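Local coordinates for protein putative phosphatase (Bacteroides thetaiotaomicron, PDB 3KYA) that is a putative phosphatase of unconfirmed function that binds zinc and probably joins an IPT/TIG domain to a six-bladed beta-propeller, at residues Leu437-Gly448 with Val460-Ile471. Sequence-based numbering, arbitrary orientation. Where two conformers were deposited one is given.
Sequences LREVARFRDVSG and VHDQVGHTIRTI
One backbone oxygen, R442 O, is gripped end-on by both terminal nitrogens of R469, at 2.9 Å from NH1 and 3.2 Å from NH2, and lies near the guanidinium plane. NH1 comes in on a lone pair in the carbonyl plane, while NH2 is tilted from it. CB of R469 lies at the edge of the F443 ring, CG close to CE1, and bends at chi2 and chi3 (both -70°) set CE1 over one guanidinium face, the planes 48° apart.

D462 is the second anchor. With CG anti to the backbone N (chi1 -171°), its carboxylate reaches the loop: OD2 accepts from R444 N at 3.2 Å on its syn side, the donor somewhat out of the carboxylate plane, lies at the edge of the F443 ring and forms a salt bridge with R469 NH1. OD1 takes G465 N at 3.0 Å from above that plane, an Asx motif. R469 NH2 also forms a salt bridge with D434. A leucine in place of R469 would probably leave R442 O without these donors, and D462 and D434 without their shared counter-charge.

V464 CG1 lies over one face of the R444 guanidinium, 3.5 Å from NE, and V446 CG1 meets V460 CG1 at 3.8 Å. The strands pair antiparallel through S447 N to H461 O (3.0 Å) and H461 N to G448 O (2.9 Å), S447 and G448 facing H461 in a classic beta bulge. Such buried polar bracing suits a propeller blade: strands 446-452, 457-462 and 467-473 join the early strand 105-110, a Velcro closure with sequence reminiscent of NHL repeats.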
loop_
_atom_site.group_PDB
_atom_site.type_symbol
_atom_site.label_atom_id
_atom_site.label_comp_id
_atom_site.label_asym_id
_atom_site.label_seq_id
_atom_site.Cartn_x
_atom_site.Cartn_y
_atom_site.Cartn_z
ATOM N N LEU A 437 -10.007 -13.626 2.436
ATOM C CA LEU A 437 -10.298 -12.681 1.339
ATOM C C LEU A 437 -9.507 -12.862 0.025
ATOM O O LEU A 437 -10.113 -12.779 -1.055
ATOM C CB LEU A 437 -10.132 -11.223 1.807
ATOM C CG LEU A 437 -10.975 -10.701 2.980
ATOM C CD1 LEU A 437 -10.917 -9.184 3.045
ATOM C CD2 LEU A 437 -12.445 -11.148 2.916
ATOM N N ARG A 438 -8.190 -13.108 0.108
ATOM C CA ARG A 438 -7.394 -13.235 -1.127
ATOM C C ARG A 438 -6.676 -14.577 -1.299
ATOM O O ARG A 438 -6.178 -14.865 -2.386
ATOM C CB ARG A 438 -6.414 -12.058 -1.240
ATOM C CG ARG A 438 -7.101 -10.684 -1.293
ATOM C CD ARG A 438 -7.747 -10.352 -2.644
ATOM N NE ARG A 438 -6.732 -9.997 -3.638
ATOM C CZ ARG A 438 -6.391 -10.745 -4.679
ATOM N NH1 ARG A 438 -7.007 -11.889 -4.924
ATOM N NH2 ARG A 438 -5.442 -10.323 -5.491
ATOM N N GLU A 439 -6.637 -15.413 -0.263
ATOM C CA GLU A 439 -6.019 -16.735 -0.390
ATOM C C GLU A 439 -6.982 -17.852 -0.749
ATOM O O GLU A 439 -6.564 -18.847 -1.331
ATOM C CB GLU A 439 -5.293 -17.139 0.911
ATOM C CG GLU A 439 -4.047 -16.354 1.172
ATOM C CD GLU A 439 -3.077 -16.386 -0.015
ATOM O OE1 GLU A 439 -2.808 -17.459 -0.577
ATOM O OE2 GLU A 439 -2.610 -15.310 -0.394
ATOM N N VAL A 440 -8.260 -17.704 -0.396
ATOM C CA VAL A 440 -9.233 -18.778 -0.598
ATOM C C VAL A 440 -10.548 -18.342 -1.270
ATOM O O VAL A 440 -10.997 -18.986 -2.225
ATOM C CB VAL A 440 -9.570 -19.469 0.767
ATOM C CG1 VAL A 440 -10.647 -20.536 0.589
ATOM C CG2 VAL A 440 -8.292 -20.081 1.431
ATOM N N ALA A 441 -11.174 -17.285 -0.740
ATOM C CA ALA A 441 -12.497 -16.843 -1.209
ATOM C C ALA A 441 -12.588 -16.539 -2.721
ATOM O O ALA A 441 -11.667 -15.946 -3.313
ATOM C CB ALA A 441 -12.953 -15.617 -0.413
ATOM N N ARG A 442 -13.707 -16.954 -3.319
ATOM C CA ARG A 442 -13.997 -16.667 -4.731
ATOM C C ARG A 442 -15.459 -16.344 -4.930
ATOM O O ARG A 442 -16.303 -16.772 -4.146
ATOM C CB ARG A 442 -13.623 -17.838 -5.634
ATOM C CG ARG A 442 -12.130 -18.063 -5.723
ATOM C CD ARG A 442 -11.763 -19.090 -6.769
ATOM N NE ARG A 442 -12.239 -20.429 -6.466
ATOM C CZ ARG A 442 -11.998 -21.495 -7.226
ATOM N NH1 ARG A 442 -11.323 -21.364 -8.365
ATOM N NH2 ARG A 442 -12.443 -22.695 -6.868
ATOM N N PHE A 443 -15.727 -15.586 -5.992
ATOM C CA PHE A 443 -17.072 -15.225 -6.411
ATOM C C PHE A 443 -17.221 -15.602 -7.878
ATOM O O PHE A 443 -16.236 -15.990 -8.528
ATOM C CB PHE A 443 -17.302 -13.708 -6.314
ATOM C CG PHE A 443 -17.100 -13.103 -4.930
ATOM C CD1 PHE A 443 -18.151 -13.018 -4.026
ATOM C CD2 PHE A 443 -15.877 -12.530 -4.571
ATOM C CE1 PHE A 443 -17.966 -12.441 -2.755
ATOM C CE2 PHE A 443 -15.698 -11.938 -3.336
ATOM C CZ PHE A 443 -16.741 -11.899 -2.418
ATOM N N ARG A 444 -18.450 -15.540 -8.392
ATOM C CA ARG A 444 -18.684 -15.629 -9.837
ATOM C C ARG A 444 -19.052 -14.181 -10.196
ATOM O O ARG A 444 -18.607 -13.258 -9.494
ATOM C CB ARG A 444 -19.731 -16.686 -10.205
ATOM C CG ARG A 444 -19.332 -18.091 -9.726
ATOM C CD ARG A 444 -20.173 -19.202 -10.290
ATOM N NE ARG A 444 -19.936 -19.357 -11.722
ATOM C CZ ARG A 444 -20.301 -20.407 -12.443
ATOM N NH1 ARG A 444 -20.937 -21.428 -11.883
ATOM N NH2 ARG A 444 -20.024 -20.431 -13.735
ATOM N N ASP A 445 -19.811 -13.936 -11.264
ATOM C CA ASP A 445 -20.150 -12.539 -11.626
ATOM C C ASP A 445 -20.829 -11.797 -10.452
ATOM O O ASP A 445 -21.871 -12.232 -9.963
ATOM C CB ASP A 445 -21.062 -12.478 -12.853
ATOM C CG ASP A 445 -20.495 -13.206 -14.063
ATOM O OD1 ASP A 445 -20.049 -14.384 -13.928
ATOM O OD2 ASP A 445 -20.549 -12.602 -15.162
ATOM N N VAL A 446 -20.252 -10.674 -10.033
ATOM C CA VAL A 446 -20.754 -9.882 -8.894
ATOM C C VAL A 446 -21.289 -8.525 -9.355
ATOM O O VAL A 446 -20.580 -7.760 -10.001
ATOM C CB VAL A 446 -19.667 -9.714 -7.787
ATOM C CG1 VAL A 446 -19.589 -10.973 -6.920
ATOM C CG2 VAL A 446 -18.294 -9.355 -8.397
ATOM N N SER A 447 -22.529 -8.219 -8.976
ATOM C CA SER A 447 -23.232 -7.011 -9.454
ATOM C C SER A 447 -23.698 -6.021 -8.377
ATOM O O SER A 447 -23.783 -4.819 -8.641
ATOM C CB SER A 447 -24.455 -7.441 -10.293
ATOM O OG SER A 447 -25.334 -8.274 -9.535
ATOM N N GLY A 448 -24.017 -6.527 -7.191
ATOM C CA GLY A 448 -24.532 -5.714 -6.088
ATOM C C GLY A 448 -23.615 -5.698 -4.878
ATOM O O GLY A 448 -22.907 -6.681 -4.611
ATOM N N VAL A 460 -22.928 -8.845 -0.589
ATOM C CA VAL A 460 -22.579 -8.871 -1.988
ATOM C C VAL A 460 -23.573 -9.711 -2.768
ATOM O O VAL A 460 -23.896 -10.809 -2.342
ATOM C CB VAL A 460 -21.206 -9.533 -2.171
ATOM C CG1 VAL A 460 -20.801 -9.511 -3.642
ATOM C CG2 VAL A 460 -20.145 -8.855 -1.269
ATOM N N HIS A 461 -24.039 -9.217 -3.914
ATOM C CA HIS A 461 -24.902 -10.004 -4.771
ATOM C C HIS A 461 -24.060 -10.697 -5.835
ATOM O O HIS A 461 -23.550 -10.044 -6.764
ATOM C CB HIS A 461 -26.000 -9.156 -5.409
ATOM C CG HIS A 461 -26.845 -9.913 -6.383
ATOM N ND1 HIS A 461 -27.314 -9.357 -7.559
ATOM C CD2 HIS A 461 -27.231 -11.212 -6.399
ATOM C CE1 HIS A 461 -28.007 -10.267 -8.221
ATOM N NE2 HIS A 461 -27.957 -11.406 -7.551
ATOM N N ASP A 462 -23.906 -12.014 -5.675
ATOM C CA ASP A 462 -23.126 -12.852 -6.585
ATOM C C ASP A 462 -24.160 -13.401 -7.586
ATOM O O ASP A 462 -24.805 -14.427 -7.370
ATOM C CB ASP A 462 -22.401 -13.921 -5.778
ATOM C CG ASP A 462 -21.387 -14.709 -6.581
ATOM O OD1 ASP A 462 -21.541 -14.841 -7.805
ATOM O OD2 ASP A 462 -20.449 -15.244 -5.948
ATOM N N GLN A 463 -24.331 -12.627 -8.652
ATOM C CA GLN A 463 -25.331 -12.896 -9.685
ATOM C C GLN A 463 -25.261 -14.286 -10.296
ATOM O O GLN A 463 -26.293 -14.940 -10.420
ATOM C CB GLN A 463 -25.209 -11.874 -10.822
ATOM C CG GLN A 463 -26.256 -12.021 -11.914
ATOM C CD GLN A 463 -25.797 -11.423 -13.234
ATOM O OE1 GLN A 463 -24.782 -10.723 -13.291
ATOM N NE2 GLN A 463 -26.535 -11.699 -14.298
ATOM N N VAL A 464 -24.066 -14.732 -10.693
ATOM C CA VAL A 464 -23.932 -16.045 -11.348
ATOM C C VAL A 464 -23.785 -17.206 -10.340
ATOM O O VAL A 464 -24.197 -18.324 -10.612
ATOM C CB VAL A 464 -22.863 -15.990 -12.490
ATOM C CG1 VAL A 464 -22.519 -17.379 -13.020
ATOM C CG2 VAL A 464 -23.386 -15.100 -13.641
ATOM N N GLY A 465 -23.276 -16.925 -9.146
ATOM C CA GLY A 465 -23.321 -17.924 -8.079
ATOM C C GLY A 465 -24.755 -18.095 -7.558
ATOM O O GLY A 465 -25.092 -19.101 -6.905
ATOM N N HIS A 466 -25.611 -17.116 -7.874
ATOM C CA HIS A 466 -27.021 -17.076 -7.442
ATOM C C HIS A 466 -27.149 -17.022 -5.912
ATOM O O HIS A 466 -28.065 -17.626 -5.305
ATOM C CB HIS A 466 -27.838 -18.243 -8.000
ATOM C CG HIS A 466 -27.689 -18.438 -9.484
ATOM N ND1 HIS A 466 -27.344 -17.414 -10.341
ATOM C CD2 HIS A 466 -27.932 -19.518 -10.267
ATOM C CE1 HIS A 466 -27.307 -17.876 -11.580
ATOM N NE2 HIS A 466 -27.670 -19.148 -11.564
ATOM N N THR A 467 -26.249 -16.255 -5.307
ATOM C CA THR A 467 -26.165 -16.123 -3.860
ATOM C C THR A 467 -25.958 -14.689 -3.372
ATOM O O THR A 467 -25.518 -13.787 -4.124
ATOM C CB THR A 467 -24.952 -16.916 -3.313
ATOM O OG1 THR A 467 -23.776 -16.574 -4.068
ATOM C CG2 THR A 467 -25.169 -18.427 -3.423
ATOM N N ILE A 468 -26.311 -14.495 -2.106
ATOM C CA ILE A 468 -25.961 -13.292 -1.382
ATOM C C ILE A 468 -24.810 -13.739 -0.484
ATOM O O ILE A 468 -24.958 -14.702 0.288
ATOM C CB ILE A 468 -27.095 -12.728 -0.525
ATOM C CG1 ILE A 468 -28.329 -12.379 -1.372
ATOM C CG2 ILE A 468 -26.600 -11.515 0.235
ATOM C CD1 ILE A 468 -28.090 -11.347 -2.495
ATOM N N ARG A 469 -23.663 -13.067 -0.619
ATOM C CA ARG A 469 -22.455 -13.354 0.142
ATOM C C ARG A 469 -22.254 -12.260 1.188
ATOM O O ARG A 469 -22.841 -11.180 1.089
ATOM C CB ARG A 469 -21.222 -13.390 -0.762
ATOM C CG ARG A 469 -21.339 -14.242 -2.003
ATOM C CD ARG A 469 -21.373 -15.712 -1.712
ATOM N NE ARG A 469 -20.099 -16.241 -1.226
ATOM C CZ ARG A 469 -19.062 -16.565 -1.995
ATOM N NH1 ARG A 469 -19.098 -16.393 -3.316
ATOM N NH2 ARG A 469 -17.968 -17.072 -1.433
ATOM N N THR A 470 -21.456 -12.562 2.201
ATOM C CA THR A 470 -21.118 -11.593 3.222
ATOM C C THR A 470 -19.609 -11.439 3.294
ATOM O O THR A 470 -18.879 -12.358 2.935
ATOM C CB THR A 470 -21.607 -12.020 4.629
ATOM O OG1 THR A 470 -21.076 -13.307 4.964
ATOM C CG2 THR A 470 -23.130 -12.068 4.682
ATOM N N ILE A 471 -19.150 -10.265 3.720
ATOM C CA ILE A 471 -17.741 -10.068 4.068
ATOM C C ILE A 471 -17.824 -9.457 5.449
ATOM O O ILE A 471 -18.347 -8.348 5.614
ATOM C CB ILE A 471 -16.966 -9.165 3.127
ATOM C CG1 ILE A 471 -17.085 -9.685 1.693
ATOM C CG2 ILE A 471 -15.489 -9.108 3.593
ATOM C CD1 ILE A 471 -16.426 -8.782 0.614
#